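Long-range contacts in proteasome assembly chaperone family protein (Pyrococcus furiosus DSM 3638, PDB 3WZ2), which probably acts as a proteasome assembly chaperone or proteasome activator, being an archaeal homologue (PbaA) of the eukaryotic proteasome-assembly chaperones: residues V10-P15 with G50-L55; K112-A117 with E196-M201; E137-E142 with K173-L178. All coordinates share one frame; numbering follows the deposited sequence.

Contact 1 of 3, residues V10-P15 with G50-L55; sequences VNLVLP and GYVDSL
Val13 and Tyr51 face each other as an antiparallel hydrogen-bonded pair, and their side chains lie side by side, pointing the same way. Two backbone bonds join them: Val13 N to Tyr51 O, and Tyr51 N to Val13 O at 2.9 Å. Asn11 and Asp53 are paired in the same manner. The bond from Asn11 N to Asp53 O is almost straight, with 178° at the hydrogen.

The Val13 side chain runs out over the Tyr51 ring. CB sits above one ring face, offset toward the rim, 3.9 Å from the ring centroid in a CH-pi contact. CG1, anti to the backbone N (chi1 -178°), touches Tyr51 CE1 at 3.6 Å. CG2 goes further out, to Tyr51 CZ at 3.7 Å, and also nears OH. Val13 and Tyr51 both point to the same face of the sheet. Tyr51 CG stands between its own backbone N and carbonyl carbon (chi1 56°), and the ring lies alongside Val13. Trp165 of a second subunit meets the Tyr51 ring edge-to-face.

On the other side of the sheet the contacts across the pair are apolar. Val52 uses both branches there: its CG1 meets Val10 CG1 at 3.7 Å, and its CG2 meets Leu12 CD1 at 3.9 Å.

At the far end Gly50 CA comes within 3.0 Å of Val13 O, a CA-H...O contact. Gly50 and Val52 also bond through their backbones to Phe74 and Leu72, so 47-53 has strands on both flanks. The arrangement is a short antiparallel edge pairing: strand 11-13 is one of the two outermost strands of this chain's mixed sheet. Helix 91-107 packs on the Val10 and Leu12 side, and a second subunit meets Tyr51 and Asp53 on the other.

Contact 2 of 3, residues K112-A117 with E196-M201; sequences KVISLA and EVLNKM
Ile114 meets both Leu198 and Met201, and this trio makes most of the contact. Its CG2 touches Leu198 CD1 at 3.9 Å, and the two side chains cross obliquely. Its CD1 touches Met201 CE, also at 3.9 Å, where the two chains reach toward each other tip to tip. Met201 CG is anti to the backbone N (chi1 173°), and the chain stays extended beyond it. Its methyl therefore arrives at the strand well away from the helix backbone. Leu198 CD1 touches two strand residues, since Leu116 CD2 also approaches it, at 4.4 Å. Lys112 adds a looser contact through its aliphatic CD, 4.4 Å from Met201 CE.

No hydrogen bond joins the two segments. This is helix-on-sheet packing in an alpha/beta fold of the PAC2 family: helix 188-202 packs on one face of the mixed sheet, over strands 112-120 and 174-181. Segment 196-201 runs nearly antiparallel to 112-117, at 165°. The short axes are 11.1 Å apart, so side chains alone bridge the gap.

A second shell fixes the strand and fills in around the apolar groups. Phe22 and Glu24 bond to the backbone of Ile114 from one side of the strand. Tyr175 of strand 174-181 packs on Ile114. Leu40 of helix 32-43 touches Leu198, while Ala36 of the same helix touches Leu116.

Contact 3 of 3, residues E137-E142 with K173-L178; sequences EEENKE and KSYVLL
Lys173 and three glutamates form a salt-bridge network. Lys173 NZ bonds to Glu142 OE2 at 2.6 Å, to Glu139 OE2 at 2.7 Å and to Glu138 OE1 at 3.0 Å. Glu138 and Glu139 each offer the anti lone pair, while Glu142 is met on its syn side. The lysine chain is bent at chi3 and chi4, and the last bend (chi4 44°) turns NZ in among the carboxylates. The ammonium probably offsets much of the mutual repulsion of these acids.

Further hydrogen bonds add to the salt bridges. Tyr175 OH donates to Glu142 OE1 at 2.6 Å, somewhat out of the carboxylate plane. Glu142 thus uses one oxygen for the lysine and the other for the tyrosine. Glu139 OE1 is bonded to Ser136 OG, and a water links it to Ser174 N.

The apolar part is a CH-pi contact. Glu139 CG lies over one face of the Tyr175 ring, 3.9 Å from its centroid. The Glu139 carboxylate is turned almost perpendicular to the ring, with 84° between the planes.

The axis of 137-142 crosses that of 174-178 at -44°, where helix 137-145 passes over the start of strand 174-181. The strand lies between 112-120 and 130-134 in the sheet, and helix 158-169 packs on it through Ser174 and Val176.

In the fold
All three contacts reach the same mixed sheet. Contact 1 is at its 11-13 edge, while contacts 2 and 3 lie on the neighbouring strands 112-120 and 174-181. The centres of contacts 2 and 3 are about 10 Å apart, and they touch: Val113 O and Tyr175 N, 2.8 Å apart, are probably hydrogen-bonded, and Met201 CE packs on Tyr175 CD2 at 3.4 Å. Tyr175 thus belongs to both surroundings. Along the chain, contact 3 is nested inside the loop that contact 2 closes. Contact 1 stands apart, its centre about 24 Å from that of contact 2 and 27 Å from that of contact 3.

Contact 1 of 3, residues V10-P15 with G50-L55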
loop_
_atom_site.group_PDB
_atom_site.type_symbol
_atom_site.label_atom_id
_atom_site.label_comp_id
_atom_site.label_asym_id
_atom_site.label_seq_id
_atom_site.Cartn_x
_atom_site.Cartn_y
_atom_site.Cartn_z
ATOM N N VAL B 10 -17.670 -0.188 -4.611
ATOM C CA VAL B 10 -18.262 -0.668 -5.859
ATOM C C VAL B 10 -19.730 -0.364 -5.866
ATOM O O VAL B 10 -20.401 -0.666 -4.915
ATOM C CB VAL B 10 -18.058 -2.181 -6.005
ATOM C CG1 VAL B 10 -18.887 -2.725 -7.142
ATOM C CG2 VAL B 10 -16.597 -2.504 -6.237
ATOM N N ASN B 11 -20.240 0.231 -6.942
ATOM C CA ASN B 11 -21.699 0.340 -7.134
ATOM C C ASN B 11 -22.161 -0.377 -8.356
ATOM O O ASN B 11 -21.580 -0.199 -9.420
ATOM C CB ASN B 11 -22.190 1.785 -7.233
ATOM C CG ASN B 11 -22.040 2.514 -5.922
ATOM O OD1 ASN B 11 -23.009 2.606 -5.169
ATOM N ND2 ASN B 11 -20.824 2.939 -5.583
ATOM N N LEU B 12 -23.241 -1.133 -8.242
ATOM C CA LEU B 12 -23.879 -1.703 -9.421
ATOM C C LEU B 12 -24.875 -0.736 -9.935
ATOM O O LEU B 12 -25.816 -0.408 -9.242
ATOM C CB LEU B 12 -24.602 -3.022 -9.117
ATOM C CG LEU B 12 -24.141 -4.368 -9.581
ATOM C CD1 LEU B 12 -22.632 -4.395 -9.531
ATOM C CD2 LEU B 12 -24.763 -5.461 -8.738
ATOM N N VAL B 13 -24.725 -0.320 -11.181
ATOM C CA VAL B 13 -25.780 0.408 -11.843
ATOM C C VAL B 13 -26.522 -0.583 -12.705
ATOM O O VAL B 13 -26.068 -0.956 -13.773
ATOM C CB VAL B 13 -25.227 1.596 -12.687
ATOM C CG1 VAL B 13 -26.357 2.395 -13.347
ATOM C CG2 VAL B 13 -24.398 2.518 -11.804
ATOM N N LEU B 14 -27.679 -0.990 -12.239
ATOM C CA LEU B 14 -28.374 -2.112 -12.808
ATOM C C LEU B 14 -29.842 -2.078 -12.374
ATOM O O LEU B 14 -30.125 -2.248 -11.188
ATOM C CB LEU B 14 -27.709 -3.394 -12.317
ATOM C CG LEU B 14 -28.227 -4.671 -12.946
ATOM C CD1 LEU B 14 -28.059 -4.643 -14.449
ATOM C CD2 LEU B 14 -27.502 -5.869 -12.364
ATOM N N PRO B 15 -30.778 -1.886 -13.326
ATOM C CA PRO B 15 -32.185 -1.951 -12.917
ATOM C C PRO B 15 -32.578 -3.344 -12.447
ATOM O O PRO B 15 -31.968 -4.339 -12.846
ATOM C CB PRO B 15 -32.956 -1.564 -14.182
ATOM C CG PRO B 15 -32.013 -1.767 -15.301
ATOM C CD PRO B 15 -30.624 -1.594 -14.757
ATOM N N GLY B 50 -26.666 -2.064 -17.867
ATOM C CA GLY B 50 -25.982 -1.547 -16.710
ATOM C C GLY B 50 -24.505 -1.834 -16.696
ATOM O O GLY B 50 -23.949 -2.351 -17.647
ATOM N N TYR B 51 -23.864 -1.479 -15.584
ATOM C CA TYR B 51 -22.433 -1.588 -15.475
ATOM C C TYR B 51 -22.019 -1.590 -14.028
ATOM O O TYR B 51 -22.801 -1.249 -13.144
ATOM C CB TYR B 51 -21.747 -0.452 -16.248
ATOM C CG TYR B 51 -22.184 0.941 -15.831
ATOM C CD1 TYR B 51 -23.418 1.434 -16.215
ATOM C CD2 TYR B 51 -21.357 1.749 -15.078
ATOM C CE1 TYR B 51 -23.830 2.701 -15.858
ATOM C CE2 TYR B 51 -21.756 3.030 -14.713
ATOM C CZ TYR B 51 -22.999 3.495 -15.099
ATOM O OH TYR B 51 -23.419 4.780 -14.746
ATOM N N VAL B 52 -20.774 -1.955 -13.797
ATOM C CA VAL B 52 -20.136 -1.788 -12.518
ATOM C C VAL B 52 -19.311 -0.508 -12.504
ATOM O O VAL B 52 -18.550 -0.211 -13.428
ATOM C CB VAL B 52 -19.190 -2.932 -12.235
ATOM C CG1 VAL B 52 -18.576 -2.792 -10.861
ATOM C CG2 VAL B 52 -19.914 -4.250 -12.381
ATOM N N ASP B 53 -19.465 0.243 -11.435
ATOM C CA ASP B 53 -18.851 1.548 -11.309
ATOM C C ASP B 53 -17.991 1.552 -10.050
ATOM O O ASP B 53 -18.476 1.286 -8.959
ATOM C CB ASP B 53 -19.941 2.628 -11.209
ATOM C CG ASP B 53 -19.369 4.031 -11.106
ATOM O OD1 ASP B 53 -18.295 4.306 -11.693
ATOM O OD2 ASP B 53 -19.982 4.841 -10.418
ATOM N N SER B 54 -16.713 1.856 -10.213
ATOM C CA SER B 54 -15.783 1.908 -9.101
ATOM C C SER B 54 -14.579 2.731 -9.475
ATOM O O SER B 54 -14.050 2.615 -10.594
ATOM C CB SER B 54 -15.319 0.490 -8.772
ATOM O OG SER B 54 -14.299 0.457 -7.776
ATOM N N LEU B 55 -14.086 3.504 -8.519
ATOM C CA LEU B 55 -12.829 4.243 -8.685
ATOM C C LEU B 55 -11.665 3.319 -8.924
ATOM O O LEU B 55 -10.624 3.754 -9.374
ATOM C CB LEU B 55 -12.511 5.068 -7.445
ATOM C CG LEU B 55 -13.547 6.137 -7.081
ATOM C CD1 LEU B 55 -13.232 6.672 -5.677
ATOM C CD2 LEU B 55 -13.583 7.260 -8.117
#

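Contact 2 of 3, residues K112-A117 with E196-M201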
loop_
_atom_site.group_PDB
_atom_site.type_symbol
_atom_site.label_atom_id
_atom_site.label_comp_id
_atom_site.label_asym_id
_atom_site.label_seq_id
_atom_site.Cartn_x
_atom_site.Cartn_y
_atom_site.Cartn_z
ATOM N N LYS B 112 -32.004 -18.101 -11.008
ATOM C CA LYS B 112 -30.782 -18.876 -11.216
ATOM C C LYS B 112 -29.562 -17.967 -11.330
ATOM O O LYS B 112 -29.632 -16.899 -11.903
ATOM C CB LYS B 112 -30.859 -19.711 -12.501
ATOM C CG LYS B 112 -31.849 -20.834 -12.457
ATOM C CD LYS B 112 -31.786 -21.687 -13.704
ATOM C CE LYS B 112 -33.054 -22.513 -13.893
ATOM N NZ LYS B 112 -32.792 -23.958 -13.728
ATOM N N VAL B 113 -28.437 -18.454 -10.826
ATOM C CA VAL B 113 -27.161 -17.824 -10.969
ATOM C C VAL B 113 -26.240 -18.837 -11.589
ATOM O O VAL B 113 -25.919 -19.843 -10.978
ATOM C CB VAL B 113 -26.633 -17.372 -9.596
ATOM C CG1 VAL B 113 -25.409 -16.500 -9.749
ATOM C CG2 VAL B 113 -27.714 -16.607 -8.843
ATOM N N ILE B 114 -25.771 -18.563 -12.800
ATOM C CA ILE B 114 -25.022 -19.544 -13.569
ATOM C C ILE B 114 -23.702 -18.908 -13.969
ATOM O O ILE B 114 -23.677 -17.917 -14.684
ATOM C CB ILE B 114 -25.794 -19.953 -14.840
ATOM C CG1 ILE B 114 -27.138 -20.561 -14.493
ATOM C CG2 ILE B 114 -25.001 -20.976 -15.631
ATOM C CD1 ILE B 114 -28.124 -20.638 -15.647
ATOM N N SER B 115 -22.600 -19.503 -13.546
ATOM C CA SER B 115 -21.289 -19.082 -14.012
ATOM C C SER B 115 -20.774 -19.999 -15.113
ATOM O O SER B 115 -20.973 -21.198 -15.086
ATOM C CB SER B 115 -20.302 -19.064 -12.818
ATOM O OG SER B 115 -20.680 -18.076 -11.876
ATOM N N LEU B 116 -20.151 -19.394 -16.104
ATOM C CA LEU B 116 -19.534 -20.090 -17.198
ATOM C C LEU B 116 -18.033 -19.995 -17.036
ATOM O O LEU B 116 -17.485 -18.898 -16.939
ATOM C CB LEU B 116 -19.926 -19.424 -18.512
ATOM C CG LEU B 116 -21.411 -19.216 -18.696
ATOM C CD1 LEU B 116 -21.625 -18.619 -20.064
ATOM C CD2 LEU B 116 -22.172 -20.525 -18.536
ATOM N N ALA B 117 -17.380 -21.131 -16.934
ATOM C CA ALA B 117 -15.952 -21.158 -16.609
ATOM C C ALA B 117 -15.238 -22.186 -17.465
ATOM O O ALA B 117 -15.880 -23.012 -18.136
ATOM C CB ALA B 117 -15.758 -21.484 -15.141
ATOM N N GLU B 196 -23.565 -24.764 -25.700
ATOM C CA GLU B 196 -24.507 -25.847 -26.016
ATOM C C GLU B 196 -25.219 -26.354 -24.771
ATOM O O GLU B 196 -26.411 -26.581 -24.805
ATOM C CB GLU B 196 -23.837 -27.047 -26.733
ATOM C CG GLU B 196 -23.494 -26.797 -28.197
ATOM C CD GLU B 196 -22.820 -28.000 -28.883
ATOM O OE1 GLU B 196 -21.737 -28.472 -28.439
ATOM O OE2 GLU B 196 -23.400 -28.499 -29.872
ATOM N N VAL B 197 -24.492 -26.576 -23.688
ATOM C CA VAL B 197 -25.134 -27.017 -22.436
ATOM C C VAL B 197 -26.059 -25.961 -21.875
ATOM O O VAL B 197 -27.168 -26.271 -21.438
ATOM C CB VAL B 197 -24.118 -27.425 -21.386
ATOM C CG1 VAL B 197 -24.819 -27.749 -20.079
ATOM C CG2 VAL B 197 -23.308 -28.632 -21.869
ATOM N N LEU B 198 -25.621 -24.706 -21.889
ATOM C CA LEU B 198 -26.465 -23.627 -21.408
ATOM C C LEU B 198 -27.769 -23.473 -22.181
ATOM O O LEU B 198 -28.837 -23.209 -21.620
ATOM C CB LEU B 198 -25.704 -22.303 -21.429
ATOM C CG LEU B 198 -26.446 -21.161 -20.707
ATOM C CD1 LEU B 198 -26.435 -21.375 -19.218
ATOM C CD2 LEU B 198 -25.774 -19.857 -21.048
ATOM N N ASN B 199 -27.675 -23.579 -23.482
ATOM C CA ASN B 199 -28.840 -23.649 -24.337
ATOM C C ASN B 199 -29.856 -24.685 -23.926
ATOM O O ASN B 199 -31.051 -24.431 -23.881
ATOM C CB ASN B 199 -28.387 -24.009 -25.733
ATOM C CG ASN B 199 -29.306 -23.446 -26.757
ATOM O OD1 ASN B 199 -29.485 -22.248 -26.757
ATOM N ND2 ASN B 199 -29.907 -24.264 -27.604
ATOM N N LYS B 200 -29.382 -25.869 -23.620
ATOM C CA LYS B 200 -30.265 -26.929 -23.137
ATOM C C LYS B 200 -30.870 -26.623 -21.802
ATOM O O LYS B 200 -32.023 -26.897 -21.564
ATOM C CB LYS B 200 -29.467 -28.217 -23.019
ATOM C CG LYS B 200 -29.356 -28.756 -24.429
ATOM C CD LYS B 200 -28.198 -29.642 -24.660
ATOM C CE LYS B 200 -28.175 -30.134 -26.116
ATOM N NZ LYS B 200 -27.213 -31.229 -26.301
ATOM N N MET B 201 -30.048 -26.113 -20.912
ATOM C CA MET B 201 -30.476 -25.803 -19.552
ATOM C C MET B 201 -31.561 -24.724 -19.575
ATOM O O MET B 201 -32.457 -24.758 -18.772
ATOM C CB MET B 201 -29.245 -25.364 -18.744
ATOM C CG MET B 201 -29.462 -24.831 -17.349
ATOM S SD MET B 201 -27.865 -24.719 -16.457
ATOM C CE MET B 201 -28.523 -24.434 -14.816
#

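Contact 3 of 3, residues E137-E142 with K173-L178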
loop_
_atom_site.group_PDB
_atom_site.type_symbol
_atom_site.label_atom_id
_atom_site.label_comp_id
_atom_site.label_asym_id
_atom_site.label_seq_id
_atom_site.Cartn_x
_atom_site.Cartn_y
_atom_site.Cartn_z
ATOM N N GLU B 137 -27.342 -29.697 -3.300
ATOM C CA GLU B 137 -27.603 -31.004 -3.871
ATOM C C GLU B 137 -28.746 -30.931 -4.875
ATOM O O GLU B 137 -28.675 -31.563 -5.910
ATOM C CB GLU B 137 -27.913 -32.040 -2.780
ATOM C CG GLU B 137 -27.974 -33.495 -3.281
ATOM C CD GLU B 137 -26.700 -33.958 -4.028
ATOM O OE1 GLU B 137 -26.804 -34.740 -5.011
ATOM O OE2 GLU B 137 -25.580 -33.545 -3.623
ATOM N N GLU B 138 -29.753 -30.120 -4.603
ATOM C CA GLU B 138 -30.837 -29.874 -5.539
ATOM C C GLU B 138 -30.351 -29.419 -6.933
ATOM O O GLU B 138 -30.865 -29.893 -7.951
ATOM C CB GLU B 138 -31.828 -28.815 -5.006
ATOM C CG GLU B 138 -33.098 -28.706 -5.869
ATOM C CD GLU B 138 -34.189 -27.801 -5.297
ATOM O OE1 GLU B 138 -34.423 -26.696 -5.859
ATOM O OE2 GLU B 138 -34.812 -28.197 -4.283
ATOM N N GLU B 139 -29.388 -28.499 -6.970
ATOM C CA GLU B 139 -28.857 -28.016 -8.246
ATOM C C GLU B 139 -28.000 -29.094 -8.875
ATOM O O GLU B 139 -27.962 -29.217 -10.084
ATOM C CB GLU B 139 -28.066 -26.717 -8.053
ATOM C CG GLU B 139 -28.971 -25.511 -7.836
ATOM C CD GLU B 139 -29.575 -25.469 -6.441
ATOM O OE1 GLU B 139 -28.811 -25.501 -5.471
ATOM O OE2 GLU B 139 -30.809 -25.414 -6.331
ATOM N N ASN B 140 -27.280 -29.856 -8.065
ATOM C CA ASN B 140 -26.519 -30.955 -8.619
ATOM C C ASN B 140 -27.497 -31.915 -9.348
ATOM O O ASN B 140 -27.173 -32.436 -10.405
ATOM C CB ASN B 140 -25.746 -31.748 -7.550
ATOM C CG ASN B 140 -24.431 -31.158 -7.150
ATOM O OD1 ASN B 140 -23.698 -31.701 -6.278
ATOM N ND2 ASN B 140 -24.079 -30.097 -7.780
ATOM N N LYS B 141 -28.648 -32.174 -8.752
ATOM C CA LYS B 141 -29.615 -33.118 -9.337
ATOM C C LYS B 141 -30.172 -32.575 -10.625
ATOM O O LYS B 141 -30.298 -33.320 -11.575
ATOM C CB LYS B 141 -30.742 -33.475 -8.354
ATOM C CG LYS B 141 -30.221 -34.320 -7.200
ATOM C CD LYS B 141 -31.185 -34.581 -6.018
ATOM C CE LYS B 141 -32.498 -35.203 -6.431
ATOM N NZ LYS B 141 -33.178 -35.846 -5.270
ATOM N N GLU B 142 -30.475 -31.282 -10.672
ATOM C CA GLU B 142 -30.860 -30.667 -11.929
ATOM C C GLU B 142 -29.821 -30.867 -13.025
ATOM O O GLU B 142 -30.174 -31.184 -14.158
ATOM C CB GLU B 142 -31.079 -29.191 -11.772
ATOM C CG GLU B 142 -32.335 -28.859 -11.028
ATOM C CD GLU B 142 -32.439 -27.367 -10.762
ATOM O OE1 GLU B 142 -31.981 -26.575 -11.648
ATOM O OE2 GLU B 142 -32.968 -27.037 -9.672
ATOM N N LYS B 173 -30.264 -20.362 -6.184
ATOM C CA LYS B 173 -29.882 -21.532 -6.943
ATOM C C LYS B 173 -28.716 -21.142 -7.804
ATOM O O LYS B 173 -28.852 -20.293 -8.688
ATOM C CB LYS B 173 -31.071 -22.025 -7.801
ATOM C CG LYS B 173 -32.304 -22.398 -6.995
ATOM C CD LYS B 173 -33.574 -22.607 -7.820
ATOM C CE LYS B 173 -33.541 -23.864 -8.666
ATOM N NZ LYS B 173 -33.001 -25.049 -7.934
ATOM N N SER B 174 -27.568 -21.752 -7.537
ATOM C CA SER B 174 -26.314 -21.389 -8.207
ATOM C C SER B 174 -25.698 -22.612 -8.894
ATOM O O SER B 174 -25.865 -23.771 -8.443
ATOM C CB SER B 174 -25.321 -20.671 -7.277
ATOM O OG SER B 174 -24.737 -21.516 -6.330
ATOM N N TYR B 175 -25.050 -22.341 -10.024
ATOM C CA TYR B 175 -24.410 -23.345 -10.833
ATOM C C TYR B 175 -23.137 -22.794 -11.449
ATOM O O TYR B 175 -23.045 -21.597 -11.720
ATOM C CB TYR B 175 -25.298 -23.798 -11.980
ATOM C CG TYR B 175 -26.774 -23.981 -11.672
ATOM C CD1 TYR B 175 -27.566 -22.902 -11.408
ATOM C CD2 TYR B 175 -27.390 -25.250 -11.674
ATOM C CE1 TYR B 175 -28.911 -23.042 -11.151
ATOM C CE2 TYR B 175 -28.760 -25.399 -11.424
ATOM C CZ TYR B 175 -29.503 -24.280 -11.185
ATOM O OH TYR B 175 -30.833 -24.395 -10.929
ATOM N N VAL B 176 -22.167 -23.676 -11.686
ATOM C CA VAL B 176 -21.089 -23.401 -12.620
ATOM C C VAL B 176 -21.045 -24.504 -13.704
ATOM O O VAL B 176 -21.110 -25.677 -13.397
ATOM C CB VAL B 176 -19.738 -23.327 -11.899
ATOM C CG1 VAL B 176 -18.632 -22.863 -12.839
ATOM C CG2 VAL B 176 -19.805 -22.395 -10.680
ATOM N N LEU B 177 -20.934 -24.091 -14.956
ATOM C CA LEU B 177 -20.625 -24.996 -16.058
ATOM C C LEU B 177 -19.160 -24.813 -16.420
ATOM O O LEU B 177 -18.721 -23.668 -16.615
ATOM C CB LEU B 177 -21.493 -24.659 -17.252
ATOM C CG LEU B 177 -22.999 -24.717 -17.020
ATOM C CD1 LEU B 177 -23.733 -24.264 -18.264
ATOM C CD2 LEU B 177 -23.400 -26.128 -16.671
ATOM N N LEU B 178 -18.408 -25.924 -16.445
ATOM C CA LEU B 178 -16.992 -25.880 -16.705
ATOM C C LEU B 178 -16.615 -26.618 -17.976
ATOM O O LEU B 178 -16.719 -27.844 -18.050
ATOM C CB LEU B 178 -16.230 -26.490 -15.549
ATOM C CG LEU B 178 -16.433 -25.771 -14.228
ATOM C CD1 LEU B 178 -17.263 -26.623 -13.304
ATOM C CD2 LEU B 178 -15.124 -25.490 -13.588
HETATM O O HOH W 1 -27.543 -23.228 -4.872
#